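Local structure of putative oxidoreductase (Gluconobacter oxydans, 3WJ7) at residues P208-T213 and I247-L252; L200-G205 and M255-A260; L132-V137 and S302-F307; T183-R188 and R325-D330; I217-D222 and A320-R325. The protein is a reductase of the short-chain dehydrogenase/reductase (SDR) family, probably oxidising or reducing aldehyde-type substrates with a nicotinamide coenzyme. All blocks are in the same frame, centred on the assembly; numbering follows the deposited sequence.

Contact 1 of 5, residues P208-T213 and I247-L252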
# COMPACT_ATOMS: atom_id res chain seq x y z
N PRO A 208 24.70 16.45 -8.81
CA PRO A 208 25.53 17.24 -7.91
C PRO A 208 25.81 16.54 -6.58
O PRO A 208 26.86 16.74 -5.99
CB PRO A 208 24.70 18.52 -7.68
CG PRO A 208 23.31 18.23 -8.20
CD PRO A 208 23.27 16.82 -8.71
N ALA A 209 24.86 15.71 -6.14
CA ALA A 209 24.91 15.08 -4.83
C ALA A 209 24.48 13.63 -4.94
O ALA A 209 23.89 13.21 -5.96
CB ALA A 209 24.02 15.81 -3.83
N TYR A 210 24.80 12.88 -3.89
CA TYR A 210 24.48 11.48 -3.81
C TYR A 210 24.77 11.02 -2.40
O TYR A 210 25.55 11.64 -1.69
CB TYR A 210 25.29 10.64 -4.82
CG TYR A 210 26.76 10.46 -4.51
CD1 TYR A 210 27.22 9.33 -3.85
CD2 TYR A 210 27.69 11.40 -4.91
CE1 TYR A 210 28.57 9.16 -3.54
CE2 TYR A 210 29.05 11.25 -4.63
CZ TYR A 210 29.48 10.13 -3.96
OH TYR A 210 30.83 9.98 -3.69
N VAL A 211 24.14 9.91 -2.03
CA VAL A 211 24.28 9.29 -0.72
C VAL A 211 25.14 8.06 -0.90
O VAL A 211 24.85 7.23 -1.77
CB VAL A 211 22.90 8.91 -0.13
CG1 VAL A 211 23.06 8.28 1.23
CG2 VAL A 211 21.98 10.13 -0.07
N GLU A 212 26.21 7.98 -0.12
CA GLU A 212 27.21 6.93 -0.22
C GLU A 212 26.55 5.60 0.10
O GLU A 212 25.66 5.50 0.95
CB GLU A 212 28.39 7.20 0.74
CG GLU A 212 29.60 6.24 0.69
CD GLU A 212 30.27 6.10 -0.71
OE1 GLU A 212 29.62 5.67 -1.68
OE2 GLU A 212 31.48 6.39 -0.85
N THR A 213 26.97 4.57 -0.62
CA THR A 213 26.70 3.20 -0.24
C THR A 213 27.46 2.19 -1.10
O THR A 213 28.20 2.58 -2.01
CB THR A 213 25.20 2.85 -0.21
OG1 THR A 213 25.06 1.62 0.51
CG2 THR A 213 24.59 2.74 -1.61
N ILE A 247 31.65 -2.53 -5.11
CA ILE A 247 32.14 -1.19 -5.34
C ILE A 247 31.32 -0.15 -4.55
O ILE A 247 30.13 -0.30 -4.37
CB ILE A 247 32.27 -0.89 -6.85
CG1 ILE A 247 33.23 0.31 -7.10
CG2 ILE A 247 30.89 -0.74 -7.49
CD1 ILE A 247 33.36 0.82 -8.53
N MET A 248 31.98 0.87 -4.03
CA MET A 248 31.27 1.93 -3.34
C MET A 248 30.74 2.86 -4.42
O MET A 248 31.26 2.90 -5.52
CB MET A 248 32.17 2.69 -2.35
CG MET A 248 32.80 1.85 -1.22
SD MET A 248 31.71 1.10 0.01
CE MET A 248 30.56 2.41 0.48
N LEU A 249 29.67 3.58 -4.10
CA LEU A 249 28.98 4.37 -5.09
C LEU A 249 29.89 5.54 -5.53
O LEU A 249 29.92 5.92 -6.70
CB LEU A 249 27.62 4.81 -4.52
CG LEU A 249 26.50 5.29 -5.43
CD1 LEU A 249 26.20 4.35 -6.59
CD2 LEU A 249 25.22 5.52 -4.63
N GLY A 250 30.64 6.10 -4.57
CA GLY A 250 31.61 7.16 -4.84
C GLY A 250 32.65 6.71 -5.87
O GLY A 250 32.98 7.46 -6.82
N ASP A 251 33.14 5.48 -5.71
CA ASP A 251 34.14 4.92 -6.62
C ASP A 251 33.56 4.72 -8.00
O ASP A 251 34.20 5.05 -8.99
CB ASP A 251 34.71 3.62 -6.07
CG ASP A 251 35.54 3.83 -4.80
OD1 ASP A 251 36.14 4.92 -4.64
OD2 ASP A 251 35.56 2.91 -3.95
N LEU A 252 32.35 4.19 -8.05
CA LEU A 252 31.59 4.10 -9.28
C LEU A 252 31.53 5.43 -10.03
O LEU A 252 31.80 5.48 -11.22
CB LEU A 252 30.16 3.62 -8.99
CG LEU A 252 29.31 3.44 -10.25
CD1 LEU A 252 29.93 2.43 -11.21
CD2 LEU A 252 27.89 3.03 -9.89
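E212 OE1 accepts two backbone N-H groups: G250 N across the contact at 3.1 Å, with an N-H...O angle of 156°, and, more weakly, T213 N of its own segment. G250 N arrives on the syn side of the carboxylate and not far from its plane. The glutamate reaches this place with CG anti to the backbone N (chi1 -176°) and a bend at chi2 (56°) that sets CD. Beside it, L249 N donates to T213 O at 2.7 Å. M248, the N-cap residue of helix 249-259, crosses the glutamate at about a right angle, its CE 3.9 Å from E212 CD, and its CA-H makes a weak contact with T213 O. The apolar flank is built by L249, whose CD2 lies 4.2 Å from T213 CG2 and 4.4 Å from Y210 CD1. Y210 brings its hydroxyl against the backbone of G250, and its side chain also packs on W283 of the second subunit. An alanine in place of E212 would probably leave G250 N without its acceptor and open a gap beside the M248 methyl. Two backbone N-H groups from the start of the helix thus point at oxygens of 208-213, and the positive end of the helix, with a weak long pairing to K268, would tend to keep the carboxylate of E212 ionised.

Contact 2 of 5, residues L200-G205 and M255-A260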
# COMPACT_ATOMS: atom_id res chain seq x y z
N LEU A 200 24.05 7.84 -16.45
CA LEU A 200 23.71 8.91 -17.38
C LEU A 200 23.75 10.32 -16.71
O LEU A 200 24.39 11.22 -17.24
CB LEU A 200 22.31 8.60 -17.87
CG LEU A 200 21.80 8.89 -19.26
CD1 LEU A 200 22.77 8.34 -20.29
CD2 LEU A 200 20.39 8.29 -19.39
N ASP A 201 23.08 10.52 -15.56
CA ASP A 201 23.06 11.82 -14.90
C ASP A 201 24.46 12.27 -14.63
O ASP A 201 24.81 13.44 -14.87
CB ASP A 201 22.36 11.79 -13.54
CG ASP A 201 20.84 11.48 -13.62
OD1 ASP A 201 20.16 11.79 -14.61
OD2 ASP A 201 20.34 10.91 -12.64
N CYS A 202 25.26 11.33 -14.13
CA CYS A 202 26.64 11.57 -13.79
C CYS A 202 27.52 11.90 -15.02
O CYS A 202 28.21 12.92 -15.04
CB CYS A 202 27.20 10.37 -13.04
SG CYS A 202 28.94 10.51 -12.58
N ALA A 203 27.51 11.04 -16.04
CA ALA A 203 28.28 11.28 -17.25
C ALA A 203 27.96 12.63 -17.90
O ALA A 203 28.75 13.16 -18.69
CB ALA A 203 28.03 10.15 -18.23
N SER A 204 26.82 13.19 -17.53
CA SER A 204 26.24 14.37 -18.18
C SER A 204 26.55 15.59 -17.39
O SER A 204 26.32 16.67 -17.85
CB SER A 204 24.69 14.25 -18.28
OG SER A 204 24.27 13.30 -19.26
N GLY A 205 27.04 15.40 -16.17
CA GLY A 205 27.36 16.52 -15.30
C GLY A 205 26.25 16.96 -14.37
O GLY A 205 26.49 17.80 -13.49
N MET A 255 34.76 6.48 -11.53
CA MET A 255 34.99 5.80 -12.82
C MET A 255 34.18 6.44 -13.94
O MET A 255 34.74 6.79 -14.97
CB MET A 255 34.57 4.35 -12.78
CG MET A 255 35.55 3.35 -12.24
SD MET A 255 34.83 1.68 -12.36
CE MET A 255 33.78 1.91 -13.78
N VAL A 256 32.86 6.56 -13.73
CA VAL A 256 31.97 7.20 -14.70
C VAL A 256 32.59 8.52 -15.15
O VAL A 256 32.76 8.76 -16.33
CB VAL A 256 30.51 7.43 -14.16
CG1 VAL A 256 29.67 8.21 -15.15
CG2 VAL A 256 29.80 6.12 -13.86
N SER A 257 32.92 9.36 -14.19
CA SER A 257 33.42 10.69 -14.50
C SER A 257 34.72 10.70 -15.23
O SER A 257 34.89 11.53 -16.13
CB SER A 257 33.55 11.50 -13.24
OG SER A 257 32.24 11.65 -12.71
N GLN A 258 35.65 9.82 -14.83
CA GLN A 258 36.94 9.76 -15.51
C GLN A 258 36.82 9.24 -16.95
O GLN A 258 37.42 9.82 -17.83
CB GLN A 258 38.04 9.08 -14.66
CG GLN A 258 38.38 7.62 -14.94
CD GLN A 258 39.10 6.95 -13.75
OE1 GLN A 258 39.79 5.95 -13.91
NE2 GLN A 258 38.92 7.51 -12.55
N ILE A 259 35.99 8.22 -17.18
CA ILE A 259 35.70 7.70 -18.51
C ILE A 259 34.92 8.73 -19.38
O ILE A 259 35.13 8.82 -20.60
CB ILE A 259 34.87 6.41 -18.44
CG1 ILE A 259 35.63 5.27 -17.77
CG2 ILE A 259 34.50 5.93 -19.84
CD1 ILE A 259 34.71 4.27 -17.08
N ALA A 260 34.02 9.48 -18.76
CA ALA A 260 33.20 10.41 -19.51
C ALA A 260 33.88 11.77 -19.67
O ALA A 260 33.28 12.69 -20.22
CB ALA A 260 31.85 10.59 -18.84
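A203 and A260 form the nearest CA pair between 200-205, on helix 194-203, and 255-260, on helix 249-259, at 5.5 Å. The two alanine methyls meet directly, A203 CB lying 3.9 Å from A260 CB. A203 CB also lies 4.0 Å from V256 CG1. With CG1 anti to the backbone N (chi1 175°), that same branch of V256 reaches across to A203 N at 3.7 Å and to C202 SG at 3.5 Å. C202 answers in kind: its sulphur also stands anti to the backbone N (chi1 179°) and meets the neighbouring helix there, touching both V256 CG1 and S257 OG. S257 OG is hydrogen-bonded to F253 O, one turn earlier. A bound mercury(II) ion lies about 3 Å from the C202 side chain, which fits the affinity of this metal for thiols. The first segment finishes in a Schellman motif: G205 has a positive phi of 92°, and G205 N donates to C202 O at 3.0 Å. Outside the two segments, V256 also packs on V328 of helix 324-337, and A203 on M341. The two alanine methyls and the cysteine let the helices approach closely, without a polar bond between the segments. The arrangement is a helix-helix contact on the flank of the sheet, joining two helices of an extended Rossmann-type SDR fold.

Contact 3 of 5, residues L132-V137 and S302-F307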
# COMPACT_ATOMS: atom_id res chain seq x y z
N LEU A 132 22.35 -10.19 4.35
CA LEU A 132 23.54 -9.35 4.44
C LEU A 132 24.35 -9.54 5.71
O LEU A 132 23.82 -9.86 6.78
CB LEU A 132 23.17 -7.87 4.35
CG LEU A 132 22.52 -7.48 3.04
CD1 LEU A 132 21.86 -6.11 3.16
CD2 LEU A 132 23.53 -7.53 1.90
N ARG A 133 25.64 -9.29 5.57
CA ARG A 133 26.56 -9.24 6.69
C ARG A 133 26.70 -7.81 7.24
O ARG A 133 26.42 -6.82 6.54
CB ARG A 133 27.89 -9.76 6.21
CG ARG A 133 27.99 -11.28 6.23
CD ARG A 133 29.25 -11.69 5.51
NE ARG A 133 29.85 -12.91 6.06
CZ ARG A 133 30.67 -12.92 7.11
NH1 ARG A 133 30.97 -11.80 7.75
NH2 ARG A 133 31.15 -14.07 7.53
N SER A 134 27.14 -7.70 8.49
CA SER A 134 27.27 -6.37 9.11
C SER A 134 28.70 -5.89 9.13
O SER A 134 28.96 -4.70 9.04
CB SER A 134 26.70 -6.40 10.51
OG SER A 134 25.39 -6.92 10.45
N ASP A 135 29.62 -6.83 9.24
CA ASP A 135 31.05 -6.55 9.28
C ASP A 135 31.63 -6.20 7.89
O ASP A 135 32.85 -6.13 7.73
CB ASP A 135 31.75 -7.81 9.79
CG ASP A 135 31.49 -9.02 8.89
OD1 ASP A 135 30.47 -9.01 8.17
OD2 ASP A 135 32.30 -9.96 8.86
N GLY A 136 30.78 -6.03 6.89
CA GLY A 136 31.23 -5.61 5.57
C GLY A 136 32.03 -6.62 4.78
O GLY A 136 32.65 -6.26 3.77
N VAL A 137 32.04 -7.88 5.24
CA VAL A 137 32.56 -9.02 4.46
C VAL A 137 31.45 -9.49 3.50
O VAL A 137 30.29 -9.63 3.89
CB VAL A 137 33.05 -10.15 5.39
CG1 VAL A 137 33.27 -11.48 4.65
CG2 VAL A 137 34.33 -9.71 6.11
N SER A 302 19.60 -0.57 5.96
CA SER A 302 20.01 -0.04 4.66
C SER A 302 21.44 0.49 4.68
O SER A 302 22.04 0.68 3.63
CB SER A 302 19.03 1.05 4.24
OG SER A 302 18.85 1.96 5.30
N LYS A 303 21.96 0.74 5.87
CA LYS A 303 23.36 1.08 6.10
C LYS A 303 24.30 -0.02 5.63
O LYS A 303 25.45 0.26 5.30
CB LYS A 303 23.65 1.26 7.61
CG LYS A 303 23.89 2.69 8.12
CD LYS A 303 24.14 2.68 9.64
CE LYS A 303 24.22 4.08 10.25
NZ LYS A 303 25.58 4.70 10.20
N LYS A 304 23.84 -1.26 5.67
CA LYS A 304 24.73 -2.41 5.40
C LYS A 304 25.15 -2.36 3.95
O LYS A 304 24.37 -1.96 3.10
CB LYS A 304 24.06 -3.75 5.71
CG LYS A 304 23.59 -3.96 7.16
CD LYS A 304 23.01 -5.35 7.28
CE LYS A 304 21.78 -5.40 8.15
NZ LYS A 304 22.09 -5.98 9.48
N LEU A 305 26.40 -2.71 3.67
CA LEU A 305 26.86 -2.71 2.30
C LEU A 305 26.26 -3.92 1.56
O LEU A 305 26.17 -5.01 2.10
CB LEU A 305 28.38 -2.74 2.24
CG LEU A 305 29.18 -1.75 3.10
CD1 LEU A 305 30.68 -1.90 2.87
CD2 LEU A 305 28.73 -0.31 2.89
N MET A 306 25.85 -3.70 0.31
CA MET A 306 25.31 -4.77 -0.51
C MET A 306 26.45 -5.45 -1.28
O MET A 306 26.59 -5.32 -2.50
CB MET A 306 24.24 -4.22 -1.44
CG MET A 306 22.99 -3.78 -0.70
SD MET A 306 21.59 -3.88 -1.83
CE MET A 306 21.17 -5.67 -1.98
N PHE A 307 27.25 -6.20 -0.54
CA PHE A 307 28.47 -6.79 -1.07
C PHE A 307 28.27 -8.29 -1.11
O PHE A 307 27.77 -8.89 -0.14
CB PHE A 307 29.63 -6.36 -0.20
CG PHE A 307 30.27 -5.05 -0.61
CD1 PHE A 307 29.67 -4.18 -1.54
CD2 PHE A 307 31.49 -4.66 -0.03
CE1 PHE A 307 30.27 -2.98 -1.90
CE2 PHE A 307 32.09 -3.45 -0.39
CZ PHE A 307 31.48 -2.61 -1.33
O HOH W 1 28.05 -4.51 5.53
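L132 lays its side chain obliquely across that of K304, with CB 3.9 Å from K304 CD and CD1 4.1 Å from K304 CB. Its other methyl, CD2, turns to the backbone, 3.7 Å from L305 O and close to M306 CA. The lysine carries CG anti to its carbonyl carbon (chi1 -60°), and its aliphatic part then runs past the leucine and past R133 O, with CD 3.8 Å from that carbonyl. Further out, K304 NZ stands 3.6 Å from S134 OG. A water bridges the two loops, donating to R133 O at 3.0 Å and accepting from L305 N at 3.1 Å, so that two backbone groups are satisfied by one molecule. An alanine in place of K304 would probably open a gap against L132 CB and leave S134 OG without the ammonium beside it. M306 is the centre of an inverse gamma turn. The next residue, F307, brings CD2 to 4.3 Å from G136 O, a loose contact. Segment 132-137 belongs to the loop between strand 120-124 and helix 153-172. The other segment, 302-307, leads from helix 296-302 toward helix 311-317. L132 and M306 both rest on K155 of helix 153-172, the helix that carries the YxxxK signature of the SDR family, while L305 and F307 lean on M248 at the end of strand 239-248.

Contact 4 of 5, residues T183-R188 and R325-D330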
# COMPACT_ATOMS: atom_id res chain seq x y z
N THR A 183 23.66 -6.10 -9.50
CA THR A 183 23.08 -5.00 -10.24
C THR A 183 23.70 -4.80 -11.62
O THR A 183 24.84 -4.39 -11.74
CB THR A 183 22.85 -3.71 -9.39
OG1 THR A 183 23.26 -2.53 -10.09
CG2 THR A 183 23.46 -3.80 -8.02
N PRO A 184 22.96 -5.16 -12.68
CA PRO A 184 23.57 -5.27 -13.99
C PRO A 184 23.66 -3.93 -14.69
O PRO A 184 22.73 -3.17 -14.67
CB PRO A 184 22.60 -6.12 -14.75
CG PRO A 184 21.26 -5.80 -14.14
CD PRO A 184 21.53 -5.56 -12.68
N VAL A 185 24.81 -3.67 -15.30
CA VAL A 185 25.07 -2.47 -16.04
C VAL A 185 25.60 -2.94 -17.37
O VAL A 185 26.19 -4.02 -17.47
CB VAL A 185 26.13 -1.63 -15.30
CG1 VAL A 185 26.65 -0.49 -16.12
CG2 VAL A 185 25.54 -1.13 -14.00
N GLY A 186 25.37 -2.16 -18.41
CA GLY A 186 25.95 -2.46 -19.70
C GLY A 186 25.27 -1.76 -20.85
O GLY A 186 24.52 -0.79 -20.63
N PRO A 187 25.52 -2.24 -22.07
CA PRO A 187 24.93 -1.58 -23.23
C PRO A 187 23.47 -1.95 -23.36
O PRO A 187 23.02 -2.89 -22.71
CB PRO A 187 25.77 -2.12 -24.40
CG PRO A 187 26.28 -3.43 -23.94
CD PRO A 187 26.51 -3.26 -22.45
N ARG A 188 22.74 -1.20 -24.17
CA ARG A 188 21.32 -1.47 -24.44
C ARG A 188 20.43 -1.21 -23.22
O ARG A 188 19.45 -1.93 -23.00
CB ARG A 188 21.10 -2.89 -24.90
CG ARG A 188 21.70 -3.22 -26.21
CD ARG A 188 20.63 -3.99 -26.90
NE ARG A 188 21.15 -4.69 -28.06
CZ ARG A 188 20.39 -5.11 -29.07
NH1 ARG A 188 19.07 -4.89 -29.04
NH2 ARG A 188 20.96 -5.74 -30.08
N ARG A 325 34.50 -1.86 -14.51
CA ARG A 325 34.88 -0.83 -15.44
C ARG A 325 34.49 -1.20 -16.87
O ARG A 325 34.15 -0.35 -17.66
CB ARG A 325 36.36 -0.51 -15.31
CG ARG A 325 37.02 0.01 -16.58
CD ARG A 325 38.42 0.52 -16.32
NE ARG A 325 38.35 1.87 -15.80
CZ ARG A 325 38.63 2.20 -14.55
NH1 ARG A 325 39.03 1.26 -13.71
NH2 ARG A 325 38.52 3.46 -14.17
N ASP A 326 34.49 -2.48 -17.19
CA ASP A 326 34.08 -2.87 -18.53
C ASP A 326 32.58 -2.59 -18.75
O ASP A 326 32.17 -2.12 -19.84
CB ASP A 326 34.44 -4.34 -18.81
CG ASP A 326 35.96 -4.56 -19.10
OD1 ASP A 326 36.81 -3.66 -18.83
OD2 ASP A 326 36.31 -5.67 -19.61
N ALA A 327 31.77 -2.87 -17.73
CA ALA A 327 30.34 -2.67 -17.85
C ALA A 327 29.96 -1.21 -17.96
O ALA A 327 29.07 -0.86 -18.76
CB ALA A 327 29.59 -3.31 -16.70
N VAL A 328 30.61 -0.39 -17.15
CA VAL A 328 30.37 1.05 -17.12
C VAL A 328 30.78 1.71 -18.45
O VAL A 328 30.05 2.53 -19.00
CB VAL A 328 31.14 1.71 -15.94
CG1 VAL A 328 31.07 3.23 -16.00
CG2 VAL A 328 30.65 1.19 -14.60
N THR A 329 31.96 1.33 -18.95
CA THR A 329 32.47 1.73 -20.26
C THR A 329 31.51 1.46 -21.41
O THR A 329 31.22 2.35 -22.19
CB THR A 329 33.81 1.00 -20.55
OG1 THR A 329 34.79 1.38 -19.56
CG2 THR A 329 34.33 1.35 -21.95
N ASP A 330 31.04 0.23 -21.54
CA ASP A 330 30.08 -0.10 -22.59
C ASP A 330 28.75 0.67 -22.47
O ASP A 330 28.25 1.20 -23.47
CB ASP A 330 29.79 -1.59 -22.59
CG ASP A 330 31.01 -2.43 -22.82
OD1 ASP A 330 32.06 -1.89 -23.24
OD2 ASP A 330 30.90 -3.66 -22.59
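V185 and A327 face each other where strand 176-185 of the Rossmann-type sheet ends and helix 324-337 passes over it, an alpha-on-beta packing within the SDR fold. Each points its side chain at the other, with V185 CB 4.1 Å from A327 CB, and each side chain also touches the other's carbonyl. A327 CB sits 3.6 Å from V185 O, while V185 CG1, anti to the backbone N (chi1 169°), reaches A327 O at 3.6 Å. The same methyl lies close to V328 N on the next residue, so V185 fits against the helix backbone as much as against the alanine. G186 then lets the chain pass close to the helix, its CA 3.6 Å from A327 O. Its phi and psi of 162° and -163° would drive a side chain into the carbonyl O before it and into the ring of P187, which accounts for a glycine at this position. Beyond it, P187 and D330 lie side by side and point the same way. The aspartate offers only its methylene to this contact, its carboxylate going to H219, where D330 OD2 is hydrogen-bonded to H219 NE2; against the proline it is D330 CB that touches, 3.7 Å from P187 CD.

Contact 5 of 5, residues I217-D222 and A320-R325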
# COMPACT_ATOMS: atom_id res chain seq x y z
N ILE A 217 28.30 -4.43 -8.88
CA ILE A 217 27.99 -4.25 -10.30
C ILE A 217 28.48 -5.41 -11.16
O ILE A 217 29.53 -5.99 -10.91
CB ILE A 217 28.48 -2.89 -10.79
CG1 ILE A 217 27.44 -1.87 -10.31
CG2 ILE A 217 28.58 -2.83 -12.31
CD1 ILE A 217 27.97 -0.49 -10.20
N VAL A 218 27.69 -5.75 -12.18
CA VAL A 218 27.93 -6.92 -12.97
C VAL A 218 27.52 -6.62 -14.36
O VAL A 218 26.48 -6.03 -14.59
CB VAL A 218 27.11 -8.13 -12.47
CG1 VAL A 218 25.60 -7.82 -12.46
CG2 VAL A 218 27.43 -9.34 -13.31
N HIS A 219 28.36 -7.01 -15.32
CA HIS A 219 28.04 -6.79 -16.70
C HIS A 219 26.76 -7.57 -17.00
O HIS A 219 26.64 -8.72 -16.60
CB HIS A 219 29.18 -7.23 -17.61
CG HIS A 219 29.15 -6.60 -18.96
ND1 HIS A 219 28.14 -6.85 -19.87
CD2 HIS A 219 29.96 -5.68 -19.53
CE1 HIS A 219 28.33 -6.09 -20.94
NE2 HIS A 219 29.43 -5.38 -20.77
N VAL A 220 25.82 -6.93 -17.68
CA VAL A 220 24.56 -7.53 -18.10
C VAL A 220 24.79 -8.79 -18.93
O VAL A 220 24.05 -9.78 -18.80
CB VAL A 220 23.66 -6.52 -18.85
CG1 VAL A 220 24.17 -6.28 -20.27
CG2 VAL A 220 22.23 -7.01 -18.94
N ASP A 221 25.83 -8.77 -19.76
CA ASP A 221 26.17 -9.95 -20.61
C ASP A 221 26.74 -11.09 -19.79
O ASP A 221 26.68 -12.25 -20.17
CB ASP A 221 27.09 -9.55 -21.76
CG ASP A 221 26.35 -8.70 -22.83
OD1 ASP A 221 25.16 -8.97 -23.04
OD2 ASP A 221 26.94 -7.79 -23.45
N ASP A 222 27.27 -10.77 -18.63
CA ASP A 222 27.78 -11.78 -17.75
C ASP A 222 26.68 -12.41 -16.97
O ASP A 222 26.74 -13.61 -16.75
CB ASP A 222 28.84 -11.21 -16.82
CG ASP A 222 30.12 -10.96 -17.54
OD1 ASP A 222 30.37 -11.64 -18.55
OD2 ASP A 222 30.87 -10.05 -17.14
N ALA A 320 32.59 -16.33 -15.25
CA ALA A 320 33.80 -15.47 -15.28
C ALA A 320 33.43 -14.03 -15.56
O ALA A 320 33.58 -13.57 -16.69
CB ALA A 320 34.83 -15.98 -16.32
N PRO A 321 32.94 -13.30 -14.54
CA PRO A 321 32.47 -11.92 -14.77
C PRO A 321 33.63 -10.98 -15.15
O PRO A 321 34.68 -11.04 -14.55
CB PRO A 321 31.87 -11.53 -13.40
CG PRO A 321 32.62 -12.36 -12.43
CD PRO A 321 32.94 -13.66 -13.12
N ARG A 322 33.46 -10.13 -16.16
CA ARG A 322 34.49 -9.16 -16.48
C ARG A 322 34.42 -8.04 -15.44
O ARG A 322 33.51 -8.02 -14.62
CB ARG A 322 34.45 -8.73 -17.95
CG ARG A 322 33.36 -7.74 -18.33
CD ARG A 322 32.22 -8.48 -19.00
NE ARG A 322 32.01 -8.15 -20.41
CZ ARG A 322 31.21 -8.87 -21.19
NH1 ARG A 322 30.58 -9.95 -20.70
NH2 ARG A 322 31.02 -8.51 -22.45
N PRO A 323 35.43 -7.17 -15.37
CA PRO A 323 35.34 -6.24 -14.22
C PRO A 323 34.32 -5.11 -14.43
O PRO A 323 33.81 -4.94 -15.55
CB PRO A 323 36.76 -5.68 -14.13
CG PRO A 323 37.36 -5.87 -15.49
CD PRO A 323 36.72 -7.09 -16.08
N ALA A 324 34.02 -4.36 -13.36
CA ALA A 324 32.95 -3.34 -13.37
C ALA A 324 33.23 -2.21 -14.36
O ALA A 324 32.31 -1.66 -14.97
CB ALA A 324 32.73 -2.76 -11.99
N ARG A 325 34.50 -1.86 -14.51
CA ARG A 325 34.88 -0.83 -15.44
C ARG A 325 34.49 -1.20 -16.87
O ARG A 325 34.15 -0.35 -17.66
CB ARG A 325 36.36 -0.51 -15.31
CG ARG A 325 37.02 0.01 -16.58
CD ARG A 325 38.42 0.52 -16.32
NE ARG A 325 38.35 1.87 -15.80
CZ ARG A 325 38.63 2.20 -14.55
NH1 ARG A 325 39.03 1.26 -13.71
NH2 ARG A 325 38.52 3.46 -14.17
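At the turn where strand 214-219 passes into helix 220-233, the guanidinium of R322 lies flat on the ring of H219, their centres 3.7 Å apart and the planes 18° from parallel. The overlap is offset, with R322 NE over one ring face and nearest to H219 CD2 at 3.3 Å. R322 CG stands between its backbone N and carbonyl carbon (chi1 77°), the crowded position, and bends at chi2 and chi3 carry the chain back over the histidine. From there R322 NH1 donates to D222 OD1 at 2.7 Å in a salt bridge; D222 OD1 lies in the guanidinium plane, but NH1 meets it from above the carboxylate, 54° out of its plane. R322 N also donates to D222 OD2, though that oxygen is less surely placed. H219 is the N-cap of the helix: its ND1 accepts from D221 N at 3.0 Å, with the donor in the ring plane. ND1 being an acceptor, the ring proton probably sits on NE2, on the side of D330. D221 OD2 comes to 4.3 Å from R322 NH2, near enough for charge attraction only. Away from these charges, I217 CG2 meets A324 CB at 4.2 Å, where P323 occupies the N-cap position of helix 324-337 and E245 OE1 receives A324 N.

How the contacts relate
Contacts 1, 2 and 4 are buried, contact 5 partly so, and contact 3 lies at the surface. Contacts 1 and 2 share helix 249-259, one at its polar start and the other toward its far end, where the meeting is apolar. Contacts 4 and 5 share helix 324-337 and reach neighbouring strands of the same sheet; an aspartate-histidine bond joins them. Chemistry follows place: bonds from backbone N-H groups mark the helix start in contact 1, a stack and a salt bridge serve contact 5, contacts 2 and 4 rely on apolar packing, contact 4 partly against backbone carbonyls, and contact 3 joins leucine-lysine packing to a bridging water. F307 and M248 pack together between contacts 3 and 1.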